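Local coordinates for protein ribokinase (Cryptococcus neoformans var. grubii serotype A, PDB 6CW5) that probably phosphorylates D-ribose at O-5 with ATP and magnesium, giving D-ribose 5-phosphate for nucleotide synthesis and the pentose phosphate pathway, at residues 21-26 / 99-104; 52-57 / 315-320; 141-146 / 168-173; 281-286 / 306-311. One frame throughout, in Å; residues are numbered along the deposited sequence.

Followed from the N terminus, interaction 1 starts at 21-26 and closes at 99-104, within the small four-stranded sheet. Before it closes, interaction 2 starts at 52-57 and ends only at 315-320, so the two cross; it ties helix 51-61 to a loop near the C terminus. Nested inside that long loop lie interaction 3, which pairs neighbouring strands of the large sheet, and later, in series with it, interaction 4, which pairs two helices. Gln55 and Asn54 of interaction 2 link these contacts near the predicted active site: Gln55 bonds to Gln144 and Asp281, and Asn54 also bonds to Asp281.

Interaction 1 (21-26 / 99-104); sequences VNIDEF and EVTGRA
Ile23 and Ala104 meet through their backbones, where strands 22-26 and 102-104 run parallel. Ile23 bonds on both sides of Arg103: its N donates to Gly102 O at 2.8 Å, and its O receives Ala104 N at 3.1 Å. Glu25 N continues the ladder to Ala104 O, in a nearly straight bond of 2.9 Å. At the start of the pairing a water bridges Val21 O and Gly102 N. A second water joins Ile23 O to Arg103 NE.

The charged contact is a salt bridge, Arg103 NH2 to Glu25 OE1 at 2.7 Å. The Arg103 chain bends at chi3 (61°), and the oxygen lies at the guanidinium edge, near its plane, while the carboxylate is turned 62° from that plane.

Van der Waals contact is lighter. Thr101 CG2 packs on Ile23 CG1 at 3.9 Å, while its hydroxyl bonds to Asp75 and Gly73. Ala104 CB rests 3.4 Å from Asp24 OD1, on the face that also bears Asn22.

On that face Asn22 ND2 and Asp24 OD2 hydrogen-bond a glycerol, probably from the crystallisation liquor, in the predicted sugar pocket. A small sheet lying against this pocket is the lid characteristic of PfkB-family ribokinases.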
loop_
_atom_site.group_PDB
_atom_site.type_symbol
_atom_site.label_atom_id
_atom_site.label_comp_id
_atom_site.label_asym_id
_atom_site.label_seq_id
_atom_site.Cartn_x
_atom_site.Cartn_y
_atom_site.Cartn_z
ATOM N N VAL A 21 3.090 16.147 1.910
ATOM C CA VAL A 21 3.123 17.543 2.321
ATOM C C VAL A 21 4.096 17.638 3.478
ATOM O O VAL A 21 3.977 16.883 4.446
ATOM C CB VAL A 21 1.737 18.039 2.756
ATOM C CG1 VAL A 21 1.788 19.513 3.200
ATOM C CG2 VAL A 21 0.746 17.835 1.612
ATOM N N ASN A 22 5.064 18.553 3.375
ATOM C CA ASN A 22 6.056 18.752 4.422
ATOM C C ASN A 22 6.050 20.199 4.872
ATOM O O ASN A 22 5.829 21.120 4.078
ATOM C CB ASN A 22 7.484 18.447 3.953
ATOM C CG ASN A 22 7.711 16.976 3.677
ATOM O OD1 ASN A 22 7.082 16.113 4.272
ATOM N ND2 ASN A 22 8.644 16.701 2.812
ATOM N N ILE A 23 6.314 20.385 6.153
ATOM C CA ILE A 23 6.780 21.679 6.644
ATOM C C ILE A 23 8.299 21.615 6.568
ATOM O O ILE A 23 8.915 20.800 7.253
ATOM C CB ILE A 23 6.280 21.963 8.060
ATOM C CG1 ILE A 23 4.752 22.034 8.031
ATOM C CG2 ILE A 23 6.895 23.271 8.585
ATOM C CD1 ILE A 23 4.108 22.173 9.416
ATOM N N ASP A 24 8.897 22.451 5.710
ATOM C CA ASP A 24 10.338 22.479 5.517
ATOM C C ASP A 24 10.942 23.415 6.548
ATOM O O ASP A 24 10.511 24.559 6.672
ATOM C CB ASP A 24 10.706 22.989 4.123
ATOM C CG ASP A 24 10.380 21.981 3.010
ATOM O OD1 ASP A 24 9.949 20.852 3.319
ATOM O OD2 ASP A 24 10.590 22.345 1.840
ATOM N N GLU A 25 11.962 22.944 7.251
ATOM C CA GLU A 25 12.711 23.794 8.163
ATOM C C GLU A 25 14.118 23.921 7.609
ATOM O O GLU A 25 14.866 22.935 7.588
ATOM C CB GLU A 25 12.711 23.193 9.554
ATOM C CG GLU A 25 11.361 23.280 10.217
ATOM C CD GLU A 25 11.416 22.751 11.628
ATOM O OE1 GLU A 25 11.635 21.544 11.786
ATOM O OE2 GLU A 25 11.277 23.556 12.575
ATOM N N PHE A 26 14.459 25.124 7.131
ATOM C CA PHE A 26 15.794 25.409 6.616
ATOM C C PHE A 26 16.654 25.957 7.749
ATOM O O PHE A 26 16.451 27.091 8.183
ATOM C CB PHE A 26 15.746 26.426 5.486
ATOM C CG PHE A 26 15.065 25.919 4.255
ATOM C CD1 PHE A 26 15.803 25.318 3.245
ATOM C CD2 PHE A 26 13.687 26.034 4.112
ATOM C CE1 PHE A 26 15.173 24.835 2.105
ATOM C CE2 PHE A 26 13.046 25.552 2.966
ATOM C CZ PHE A 26 13.791 24.955 1.970
ATOM N N GLU A 99 -1.850 13.795 14.962
ATOM C CA GLU A 99 -0.701 13.535 14.099
ATOM C C GLU A 99 -0.094 14.870 13.706
ATOM O O GLU A 99 -0.765 15.897 13.732
ATOM C CB GLU A 99 -1.083 12.752 12.839
ATOM C CG GLU A 99 0.102 12.328 11.985
ATOM C CD GLU A 99 1.193 11.609 12.764
ATOM O OE1 GLU A 99 1.172 10.361 12.809
ATOM O OE2 GLU A 99 2.083 12.281 13.335
ATOM N N VAL A 100 1.195 14.869 13.374
ATOM C CA VAL A 100 1.835 16.093 12.912
ATOM C C VAL A 100 2.056 15.988 11.412
ATOM O O VAL A 100 2.235 14.897 10.852
ATOM C CB VAL A 100 3.160 16.400 13.643
ATOM C CG1 VAL A 100 2.900 16.718 15.124
ATOM C CG2 VAL A 100 4.169 15.263 13.471
ATOM N N THR A 101 2.027 17.142 10.755
ATOM C CA THR A 101 2.438 17.214 9.362
ATOM C C THR A 101 3.874 16.713 9.220
ATOM O O THR A 101 4.719 16.943 10.094
ATOM C CB THR A 101 2.297 18.669 8.894
ATOM O OG1 THR A 101 0.937 19.088 9.105
ATOM C CG2 THR A 101 2.612 18.812 7.406
ATOM N N GLY A 102 4.149 16.012 8.115
ATOM C CA GLY A 102 5.505 15.591 7.850
ATOM C C GLY A 102 6.446 16.776 7.777
ATOM O O GLY A 102 6.054 17.920 7.506
ATOM N N ARG A 103 7.716 16.497 8.055
ATOM C CA ARG A 103 8.718 17.546 8.172
ATOM C C ARG A 103 9.933 17.195 7.335
ATOM O O ARG A 103 10.300 16.017 7.218
ATOM C CB ARG A 103 9.128 17.742 9.635
ATOM C CG ARG A 103 7.963 18.192 10.515
ATOM C CD ARG A 103 8.303 18.037 11.950
ATOM N NE ARG A 103 9.459 18.861 12.272
ATOM C CZ ARG A 103 10.126 18.768 13.407
ATOM N NH1 ARG A 103 9.731 17.896 14.329
ATOM N NH2 ARG A 103 11.177 19.548 13.619
ATOM N N ALA A 104 10.537 18.212 6.719
ATOM C CA ALA A 104 11.870 18.062 6.137
ATOM C C ALA A 104 12.806 18.944 6.929
ATOM O O ALA A 104 12.616 20.161 6.975
ATOM C CB ALA A 104 11.918 18.441 4.656
HETATM O O HOH W 1 2.051 15.657 6.114
HETATM O O HOH W 2 8.952 21.202 10.091
#

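Interaction 2 (52-57 / 315-320); sequences GANQAF and EGAMES
Met318 reaches from the loop 315-320 to helix 52-57 and lies over one face of the Phe57 ring. Its CG makes the CH-pi contact, 4.0 Å from the ring centroid and 29° off the normal. The sulfur sits obliquely at 4.7 Å from the same centroid, a Met-aromatic contact. A bend at chi3 (74°) brings Met318 CE to 3.4 Å from Phe57 CD1. Phe57 CG stands anti to the backbone N, which turns the ring toward the loop, and Met318 O comes to 3.0 Å from Phe57 CE2.

Aliphatic packing adds Ala53 CB, 4.0 Å from Met318 SD. Met82 and Leu83 of helix 77-85 touch the same methionine, as does Ala48 of strand 43-49.

In this PfkB kinase the contact brings two predicted sites together: helix 52-57 carries sugar-binding residues at its start, and the loop contributes Gly316 and Ser320 to a predicted potassium site.

The polar side of the contact belongs to Asn54, whose carboxamide spans the methyl of poorly ordered Ala317; Asn54 ND2 and OD1 lie 3.2 and 3.3 Å from Ala317 CB. No hydrogen bond crosses between the segments. Asn54 ND2 donates instead to Asp281, the predicted proton acceptor, and bonds weakly to a glycerol.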
loop_
_atom_site.group_PDB
_atom_site.type_symbol
_atom_site.label_atom_id
_atom_site.label_comp_id
_atom_site.label_asym_id
_atom_site.label_seq_id
_atom_site.Cartn_x
_atom_site.Cartn_y
_atom_site.Cartn_z
ATOM N N GLY A 52 4.922 16.123 -2.871
ATOM C CA GLY A 52 3.576 16.181 -3.426
ATOM C C GLY A 52 3.038 17.598 -3.509
ATOM O O GLY A 52 2.534 18.031 -4.547
ATOM N N ALA A 53 3.128 18.349 -2.411
ATOM C CA ALA A 53 2.610 19.713 -2.430
ATOM C C ALA A 53 3.363 20.605 -3.425
ATOM O O ALA A 53 2.747 21.430 -4.125
ATOM C CB ALA A 53 2.692 20.312 -1.016
ATOM N N ASN A 54 4.699 20.508 -3.449
ATOM C CA ASN A 54 5.499 21.322 -4.369
ATOM C C ASN A 54 5.084 21.068 -5.807
ATOM O O ASN A 54 4.910 22.005 -6.601
ATOM C CB ASN A 54 7.001 21.003 -4.250
ATOM C CG ASN A 54 7.645 21.540 -2.993
ATOM O OD1 ASN A 54 7.083 22.372 -2.298
ATOM N ND2 ASN A 54 8.856 21.063 -2.705
ATOM N N GLN A 55 4.982 19.790 -6.172
ATOM C CA GLN A 55 4.665 19.445 -7.554
ATOM C C GLN A 55 3.216 19.811 -7.882
ATOM O O GLN A 55 2.936 20.307 -8.975
ATOM C CB GLN A 55 4.964 17.959 -7.800
ATOM C CG GLN A 55 6.469 17.717 -7.830
ATOM C CD GLN A 55 6.905 16.251 -8.043
ATOM O OE1 GLN A 55 6.136 15.398 -8.486
ATOM N NE2 GLN A 55 8.156 15.972 -7.681
ATOM N N ALA A 56 2.293 19.636 -6.930
ATOM C CA ALA A 56 0.908 20.050 -7.180
ATOM C C ALA A 56 0.816 21.559 -7.364
ATOM O O ALA A 56 0.091 22.054 -8.242
ATOM C CB ALA A 56 0.003 19.607 -6.023
ATOM N N PHE A 57 1.509 22.300 -6.506
ATOM C CA PHE A 57 1.549 23.752 -6.603
ATOM C C PHE A 57 2.060 24.199 -7.969
ATOM O O PHE A 57 1.567 25.179 -8.544
ATOM C CB PHE A 57 2.449 24.287 -5.490
ATOM C CG PHE A 57 2.230 25.717 -5.181
ATOM C CD1 PHE A 57 1.169 26.108 -4.376
ATOM C CD2 PHE A 57 3.081 26.687 -5.694
ATOM C CE1 PHE A 57 0.977 27.450 -4.071
ATOM C CE2 PHE A 57 2.876 28.030 -5.412
ATOM C CZ PHE A 57 1.827 28.409 -4.596
ATOM N N GLU A 315 13.456 31.605 -2.757
ATOM C CA GLU A 315 13.836 30.864 -1.555
ATOM C C GLU A 315 13.002 29.610 -1.289
ATOM O O GLU A 315 13.561 28.573 -0.916
ATOM C CB GLU A 315 13.760 31.788 -0.335
ATOM N N GLY A 316 11.683 29.674 -1.447
ATOM C CA GLY A 316 10.821 28.585 -1.025
ATOM C C GLY A 316 10.568 27.549 -2.105
ATOM O O GLY A 316 10.569 27.851 -3.295
ATOM N N ALA A 317 10.351 26.305 -1.667
ATOM C CA ALA A 317 10.017 25.245 -2.613
ATOM C C ALA A 317 8.669 25.509 -3.274
ATOM O O ALA A 317 8.522 25.349 -4.493
ATOM C CB ALA A 317 10.026 23.890 -1.911
ATOM N N MET A 318 7.674 25.932 -2.490
ATOM C CA MET A 318 6.369 26.295 -3.030
ATOM C C MET A 318 6.288 27.766 -3.432
ATOM O O MET A 318 5.721 28.086 -4.483
ATOM C CB MET A 318 5.264 25.976 -2.016
ATOM C CG MET A 318 4.313 24.883 -2.488
ATOM S SD MET A 318 3.146 24.312 -1.227
ATOM C CE MET A 318 1.979 25.662 -1.142
ATOM N N GLU A 319 6.865 28.664 -2.628
ATOM C CA GLU A 319 6.699 30.099 -2.852
ATOM C C GLU A 319 7.341 30.570 -4.158
ATOM O O GLU A 319 6.863 31.536 -4.763
ATOM C CB GLU A 319 7.276 30.879 -1.665
ATOM N N SER A 320 8.409 29.917 -4.612
ATOM C CA SER A 320 9.154 30.388 -5.776
ATOM C C SER A 320 8.648 29.812 -7.097
ATOM O O SER A 320 9.222 30.119 -8.150
ATOM C CB SER A 320 10.646 30.069 -5.613
ATOM O OG SER A 320 10.882 28.681 -5.469
#

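Interaction 3 (141-146 / 168-173); sequences LLVQNE and SVFNPS
Val169 O receives two groups from strand 141-143. Val143 N gives the hydrogen bond, at 3.0 Å and nearly in line with the carbonyl, and Leu142 CA adds a CA-H...O contact at 3.4 Å. The parallel ladder runs on either side of this point: Val169 N donates to Leu141 O at 2.8 Å, and Asn171 N to Val143 O.

Beyond the strands the two segments stay paired in a looser way. Pro172 is the centre of an inverse gamma turn, and past it Ser173 O accepts Asn145 N at 3.0 Å, a bent bond with the donor well above the carbonyl plane. Water links Ser173 OG to Glu146 OE2. That carboxylate is fixed from elsewhere, its OE1 taking bonds from Ser20 and from Lys51 N; OE2 also holds a glycerol, consistent with the predicted binding of sugar by Glu146.

Side chains pack on both faces. Leu142 CD1 meets Val169 CG1 at 3.7 Å. On the other face Val143 CG2 lies 3.8 Å from Phe170 CD1. Phe170 CG is anti to its backbone N (chi1 174°), and the ring edge reaches Gln144 O while Pro172 N sits over one face.

The two strands belong to a beta-alpha-beta unit, connected through helix 149-161, in the large, mainly parallel sheet. Strand 15-18 adjoins 140-143, strand 191-195 adjoins 167-170, and helix 51-61 packs over Leu142, Gln144 and Asn171.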
loop_
_atom_site.group_PDB
_atom_site.type_symbol
_atom_site.label_atom_id
_atom_site.label_comp_id
_atom_site.label_asym_id
_atom_site.label_seq_id
_atom_site.Cartn_x
_atom_site.Cartn_y
_atom_site.Cartn_z
ATOM N N LEU A 141 -1.419 11.146 -13.473
ATOM C CA LEU A 141 -1.051 10.831 -12.099
ATOM C C LEU A 141 0.394 11.231 -11.874
ATOM O O LEU A 141 1.264 10.928 -12.700
ATOM C CB LEU A 141 -1.230 9.345 -11.793
ATOM C CG LEU A 141 -0.684 8.857 -10.444
ATOM C CD1 LEU A 141 -1.615 9.304 -9.262
ATOM C CD2 LEU A 141 -0.518 7.323 -10.473
ATOM N N LEU A 142 0.654 11.896 -10.756
ATOM C CA LEU A 142 2.015 12.242 -10.352
ATOM C C LEU A 142 2.292 11.621 -8.994
ATOM O O LEU A 142 1.514 11.818 -8.057
ATOM C CB LEU A 142 2.145 13.760 -10.295
ATOM C CG LEU A 142 3.455 14.475 -10.103
ATOM C CD1 LEU A 142 4.557 13.880 -11.002
ATOM C CD2 LEU A 142 3.199 15.929 -10.445
ATOM N N VAL A 143 3.398 10.874 -8.878
ATOM C CA VAL A 143 3.753 10.180 -7.647
ATOM C C VAL A 143 5.243 10.367 -7.401
ATOM O O VAL A 143 6.020 10.626 -8.317
ATOM C CB VAL A 143 3.410 8.666 -7.652
ATOM C CG1 VAL A 143 1.899 8.440 -7.347
ATOM C CG2 VAL A 143 3.797 8.014 -8.986
ATOM N N GLN A 144 5.625 10.280 -6.131
ATOM C CA GLN A 144 7.034 10.362 -5.745
ATOM C C GLN A 144 7.265 9.253 -4.749
ATOM O O GLN A 144 6.658 8.193 -4.888
ATOM C CB GLN A 144 7.381 11.727 -5.145
ATOM C CG GLN A 144 6.835 12.906 -6.000
ATOM C CD GLN A 144 5.413 13.271 -5.605
ATOM O OE1 GLN A 144 4.985 13.002 -4.471
ATOM N NE2 GLN A 144 4.662 13.882 -6.539
ATOM N N ASN A 145 8.091 9.482 -3.718
ATOM C CA ASN A 145 8.308 8.374 -2.793
ATOM C C ASN A 145 8.345 8.849 -1.346
ATOM O O ASN A 145 9.066 8.272 -0.532
ATOM C CB ASN A 145 9.608 7.604 -3.115
ATOM C CG ASN A 145 9.698 6.252 -2.382
ATOM O OD1 ASN A 145 8.694 5.540 -2.254
ATOM N ND2 ASN A 145 10.904 5.896 -1.892
ATOM N N GLU A 146 7.568 9.870 -1.001
ATOM C CA GLU A 146 7.540 10.354 0.380
ATOM C C GLU A 146 6.302 9.901 1.138
ATOM O O GLU A 146 6.026 10.441 2.219
ATOM C CB GLU A 146 7.631 11.887 0.427
ATOM C CG GLU A 146 9.005 12.406 -0.007
ATOM C CD GLU A 146 9.199 13.915 0.142
ATOM O OE1 GLU A 146 8.203 14.685 0.171
ATOM O OE2 GLU A 146 10.386 14.332 0.178
ATOM N N SER A 168 1.041 8.463 -16.326
ATOM C CA SER A 168 1.600 8.497 -14.979
ATOM C C SER A 168 3.048 8.961 -15.033
ATOM O O SER A 168 3.791 8.599 -15.947
ATOM C CB SER A 168 1.513 7.129 -14.322
ATOM O OG SER A 168 2.071 6.176 -15.212
ATOM N N VAL A 169 3.449 9.727 -14.022
ATOM C CA VAL A 169 4.753 10.382 -13.959
ATOM C C VAL A 169 5.309 10.133 -12.567
ATOM O O VAL A 169 4.625 10.395 -11.576
ATOM C CB VAL A 169 4.629 11.896 -14.241
ATOM C CG1 VAL A 169 5.980 12.569 -14.183
ATOM C CG2 VAL A 169 3.985 12.140 -15.598
ATOM N N PHE A 170 6.527 9.588 -12.488
ATOM C CA PHE A 170 7.087 9.163 -11.205
ATOM C C PHE A 170 8.450 9.801 -11.001
ATOM O O PHE A 170 9.270 9.819 -11.923
ATOM C CB PHE A 170 7.199 7.651 -11.201
ATOM C CG PHE A 170 7.897 7.054 -9.999
ATOM C CD1 PHE A 170 7.482 7.334 -8.705
ATOM C CD2 PHE A 170 8.902 6.102 -10.189
ATOM C CE1 PHE A 170 8.086 6.720 -7.617
ATOM C CE2 PHE A 170 9.524 5.509 -9.108
ATOM C CZ PHE A 170 9.100 5.798 -7.814
ATOM N N ASN A 171 8.690 10.315 -9.795
ATOM C CA ASN A 171 9.979 10.889 -9.409
ATOM C C ASN A 171 10.449 10.106 -8.182
ATOM O O ASN A 171 9.850 10.235 -7.094
ATOM C CB ASN A 171 9.774 12.381 -9.126
ATOM C CG ASN A 171 11.013 13.101 -8.599
ATOM O OD1 ASN A 171 10.888 13.972 -7.726
ATOM N ND2 ASN A 171 12.189 12.806 -9.157
ATOM N N PRO A 172 11.454 9.237 -8.298
ATOM C CA PRO A 172 11.779 8.350 -7.144
ATOM C C PRO A 172 12.585 9.048 -6.059
ATOM O O PRO A 172 13.801 8.858 -5.900
ATOM C CB PRO A 172 12.574 7.221 -7.795
ATOM C CG PRO A 172 13.267 7.920 -9.026
ATOM C CD PRO A 172 12.262 8.944 -9.507
ATOM N N SER A 173 11.889 9.884 -5.288
ATOM C CA SER A 173 12.537 10.710 -4.261
ATOM C C SER A 173 11.740 10.615 -2.968
ATOM O O SER A 173 10.550 10.972 -2.954
ATOM C CB SER A 173 12.634 12.171 -4.706
ATOM O OG SER A 173 13.176 12.953 -3.641
HETATM O O HOH W 3 12.778 13.629 -1.099
#

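Interaction 4 (281-286 / 306-311); sequences DCFAGY and VACGIC
An antiparallel helix pair, packed without a hydrogen bond between its segments, joins 281-286 to 306-311, which lie on helices 279-292 and 297-311, the last two of the chain. The segment axes approach to 8.7 Å at an angle of 153°.

The aromatic contact is Ala307 on Tyr286. Ala307 CB stands 3.5 Å from the Tyr286 ring centroid and 3° off the normal, a CH-pi contact in which the methyl is almost equally far from all six ring carbons. The phenol hydroxyl is tied elsewhere, to Pro322 O.

Sulfur-bearing side chains fill the rest. Cys282 SG is anti to its backbone N (chi1 -175°), which extends it across to the second helix, 3.9 Å from Cys308 CA. Cys311 SG packs on Cys282 CB at 3.8 Å; the two sulfurs, 4.3 Å apart, form no disulfide. Cys308 SG comes to the edge of the Phe283 ring, 4.3 Å from its CD1. Cys311, itself poorly ordered, is a predicted potassium-site residue, and its carbonyl bonds weakly to Ser320.

Helix 279-292 also contacts helix 51-61, through Asp281, the predicted proton acceptor, which forms a salt bridge with Lys51 and a bond with Gln55, while the loop at Pro322 touches Cys282 and Ala307.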
loop_
_atom_site.group_PDB
_atom_site.type_symbol
_atom_site.label_atom_id
_atom_site.label_comp_id
_atom_site.label_asym_id
_atom_site.label_seq_id
_atom_site.Cartn_x
_atom_site.Cartn_y
_atom_site.Cartn_z
ATOM N N ASP A 281 11.114 19.860 -8.226
ATOM C CA ASP A 281 9.663 19.731 -8.089
ATOM C C ASP A 281 8.937 20.708 -9.005
ATOM O O ASP A 281 7.927 20.361 -9.628
ATOM C CB ASP A 281 9.248 19.961 -6.634
ATOM C CG ASP A 281 9.770 18.878 -5.714
ATOM O OD1 ASP A 281 10.040 17.769 -6.216
ATOM O OD2 ASP A 281 9.929 19.125 -4.514
ATOM N N CYS A 282 9.433 21.942 -9.084
ATOM C CA CYS A 282 8.889 22.891 -10.049
ATOM C C CYS A 282 8.908 22.302 -11.453
ATOM O O CYS A 282 7.889 22.283 -12.152
ATOM C CB CYS A 282 9.687 24.190 -10.002
ATOM S SG CYS A 282 9.002 25.462 -11.056
ATOM N N PHE A 283 10.065 21.796 -11.876
ATOM C CA PHE A 283 10.163 21.207 -13.205
ATOM C C PHE A 283 9.108 20.123 -13.413
ATOM O O PHE A 283 8.398 20.113 -14.428
ATOM C CB PHE A 283 11.572 20.647 -13.422
ATOM C CG PHE A 283 11.766 20.051 -14.778
ATOM C CD1 PHE A 283 12.185 20.840 -15.831
ATOM C CD2 PHE A 283 11.519 18.707 -15.005
ATOM C CE1 PHE A 283 12.357 20.291 -17.097
ATOM C CE2 PHE A 283 11.678 18.165 -16.259
ATOM C CZ PHE A 283 12.106 18.959 -17.303
ATOM N N ALA A 284 8.969 19.212 -12.445
ATOM C CA ALA A 284 8.042 18.094 -12.602
ATOM C C ALA A 284 6.605 18.571 -12.790
ATOM O O ALA A 284 5.879 18.074 -13.658
ATOM C CB ALA A 284 8.131 17.174 -11.384
ATOM N N GLY A 285 6.155 19.509 -11.955
ATOM C CA GLY A 285 4.796 20.004 -12.104
ATOM C C GLY A 285 4.575 20.756 -13.412
ATOM O O GLY A 285 3.543 20.592 -14.067
ATOM N N TYR A 286 5.540 21.589 -13.817
ATOM C CA TYR A 286 5.422 22.247 -15.116
ATOM C C TYR A 286 5.460 21.240 -16.261
ATOM O O TYR A 286 4.774 21.436 -17.273
ATOM C CB TYR A 286 6.524 23.303 -15.299
ATOM C CG TYR A 286 6.025 24.694 -14.984
ATOM C CD1 TYR A 286 5.601 25.546 -16.006
ATOM C CD2 TYR A 286 5.924 25.138 -13.662
ATOM C CE1 TYR A 286 5.107 26.819 -15.722
ATOM C CE2 TYR A 286 5.429 26.416 -13.366
ATOM C CZ TYR A 286 5.025 27.245 -14.405
ATOM O OH TYR A 286 4.525 28.501 -14.144
ATOM N N VAL A 306 12.250 27.583 -18.528
ATOM C CA VAL A 306 12.103 28.975 -18.109
ATOM C C VAL A 306 11.532 29.058 -16.696
ATOM O O VAL A 306 11.977 29.877 -15.883
ATOM C CB VAL A 306 11.237 29.745 -19.121
ATOM C CG1 VAL A 306 10.976 31.163 -18.632
ATOM C CG2 VAL A 306 11.925 29.759 -20.477
ATOM N N ALA A 307 10.560 28.197 -16.373
ATOM C CA ALA A 307 9.891 28.276 -15.077
ATOM C C ALA A 307 10.840 27.930 -13.936
ATOM O O ALA A 307 10.995 28.707 -12.987
ATOM C CB ALA A 307 8.675 27.353 -15.053
ATOM N N CYS A 308 11.484 26.762 -14.005
ATOM C CA CYS A 308 12.367 26.365 -12.915
ATOM C C CYS A 308 13.623 27.229 -12.842
ATOM O O CYS A 308 14.251 27.297 -11.779
ATOM C CB CYS A 308 12.730 24.883 -13.039
ATOM S SG CYS A 308 13.928 24.466 -14.318
ATOM N N GLY A 309 14.003 27.891 -13.939
ATOM C CA GLY A 309 15.058 28.888 -13.852
ATOM C C GLY A 309 14.658 30.063 -12.979
ATOM O O GLY A 309 15.442 30.527 -12.144
ATOM N N ILE A 310 13.429 30.555 -13.161
ATOM C CA ILE A 310 12.854 31.537 -12.245
ATOM C C ILE A 310 12.833 30.989 -10.825
ATOM O O ILE A 310 13.127 31.705 -9.860
ATOM C CB ILE A 310 11.441 31.925 -12.721
ATOM C CG1 ILE A 310 11.509 32.690 -14.043
ATOM C CG2 ILE A 310 10.701 32.720 -11.656
ATOM C CD1 ILE A 310 10.162 32.846 -14.719
ATOM N N CYS A 311 12.502 29.700 -10.680
ATOM C CA CYS A 311 12.320 29.100 -9.361
ATOM C C CYS A 311 13.619 29.077 -8.562
ATOM O O CYS A 311 13.608 29.313 -7.346
ATOM C CB CYS A 311 11.757 27.685 -9.509
ATOM S SG CYS A 311 11.721 26.723 -7.978
#